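Local coordinates for protein FdxN element excision controlling factor XisI (PDB 2NVM) that probably helps control the site-specific excision of the fdxN element during recombination of nitrogen-fixation genes in cyanobacteria, acting in a complex with XisF and XisH, at residues Ala93-Asp96 with Glu97-Ala101. Sequence-based numbering, arbitrary orientation.
Sequences AIVD and EMLVA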
# COMPACT_ATOMS: atom_id res chain seq x y z
N ALA B 93 -18.46 6.82 -3.07
CA ALA B 93 -19.20 5.88 -3.95
C ALA B 93 -18.96 4.42 -3.52
O ALA B 93 -19.87 3.61 -3.63
CB ALA B 93 -18.83 6.07 -5.43
N ILE B 94 -17.76 4.12 -3.00
CA ILE B 94 -17.41 2.78 -2.49
C ILE B 94 -18.23 2.36 -1.24
O ILE B 94 -18.39 1.17 -1.01
CB ILE B 94 -15.87 2.58 -2.21
CG1 ILE B 94 -15.35 3.44 -1.04
CG2 ILE B 94 -15.03 2.84 -3.48
CD1 ILE B 94 -13.87 3.14 -0.75
N VAL B 95 -18.68 3.33 -0.43
CA VAL B 95 -19.52 3.05 0.76
C VAL B 95 -20.87 2.46 0.34
O VAL B 95 -21.34 1.52 0.97
CB VAL B 95 -19.70 4.29 1.68
CG1 VAL B 95 -20.84 4.11 2.68
CG2 VAL B 95 -18.39 4.60 2.39
N ASP B 96 -21.47 3.02 -0.72
CA ASP B 96 -22.73 2.53 -1.29
C ASP B 96 -22.59 1.06 -1.69
O ASP B 96 -23.48 0.26 -1.40
CB ASP B 96 -23.17 3.36 -2.51
CG ASP B 96 -23.61 4.78 -2.13
OD1 ASP B 96 -24.45 4.93 -1.22
OD2 ASP B 96 -23.14 5.73 -2.79
N GLU B 97 -21.46 0.71 -2.32
CA GLU B 97 -21.19 -0.68 -2.72
C GLU B 97 -21.09 -1.64 -1.53
O GLU B 97 -21.61 -2.75 -1.60
CB GLU B 97 -20.02 -0.75 -3.71
CG GLU B 97 -20.40 0.01 -5.02
CD GLU B 97 -19.54 -0.30 -6.21
OE1 GLU B 97 -18.36 -0.62 -6.03
OE2 GLU B 97 -20.06 -0.22 -7.34
N MSE B 98 -20.51 -1.17 -0.43
CA MSE B 98 -20.39 -1.96 0.81
C MSE B 98 -21.76 -2.19 1.48
O MSE B 98 -22.04 -3.31 1.90
CB MSE B 98 -19.43 -1.30 1.81
CG MSE B 98 -17.99 -1.25 1.34
SE MSE B 98 -16.92 -0.20 2.56
CE MSE B 98 -15.30 -0.13 1.52
N LEU B 99 -22.59 -1.14 1.53
CA LEU B 99 -23.96 -1.24 2.09
C LEU B 99 -24.84 -2.16 1.25
O LEU B 99 -25.63 -2.91 1.82
CB LEU B 99 -24.62 0.14 2.26
CG LEU B 99 -23.90 1.14 3.18
CD1 LEU B 99 -24.60 2.48 3.06
CD2 LEU B 99 -23.83 0.67 4.63
N VAL B 100 -24.70 -2.09 -0.08
CA VAL B 100 -25.37 -3.00 -1.04
C VAL B 100 -24.88 -4.46 -0.88
O VAL B 100 -25.61 -5.39 -1.19
CB VAL B 100 -25.24 -2.49 -2.52
CG1 VAL B 100 -25.69 -3.53 -3.54
CG2 VAL B 100 -26.03 -1.21 -2.70
N ALA B 101 -23.63 -4.65 -0.41
CA ALA B 101 -23.09 -5.98 -0.09
C ALA B 101 -23.46 -6.45 1.35
O ALA B 101 -22.89 -7.42 1.81
CB ALA B 101 -21.56 -6.01 -0.30
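Three backbone hydrogen bonds of alpha-helical i to i+4 spacing join Ile-94, Val-95 and Asp-96 to Met-98, Leu-99 and Val-100. Leu-99 N to Val-95 O is 3.0 Å and nearly straight, with 163° at the hydrogen; Met-98 N to Ile-94 O is longer, 3.2 Å, and more bent at 148°. Beside the Val-100 N to Asp-96 O bond, CG2 of Val-100 comes tightly against the same Asp-96 O, at 3.2 Å, on the exposed side. Past Val-100 the backbone departs from the helix at Ala-101, whose N bonds only weakly to Glu-97 O and Met-98 O.

Apolar contacts follow the same spacing. The Ile-94 CD1 methyl meets Met-98 CE at 4.2 Å: with CG anti to its carbonyl carbon (chi1 -65°), the straight selenomethionine chain leans back toward the start of the helix, CG of Met-98 passing Ile-94 O at 3.4 Å. Val-95 and Leu-99 run alongside each other in the same direction, CG1 of Val-95 4.1 Å from CD1 of Leu-99.

The polar end of Glu-97 turns elsewhere, its OE2 forming a salt bridge with Lys-18 of helix 4-23. Helix 93-100 is the crossover of a beta-alpha-beta unit between parallel strands 82-87 and 108-110; Ile-94, Val-95 and Met-98 pack on Ile-85, while Tyr-19 and Ile-15 of helix 4-23 touch Ile-94 and Met-98 respectively.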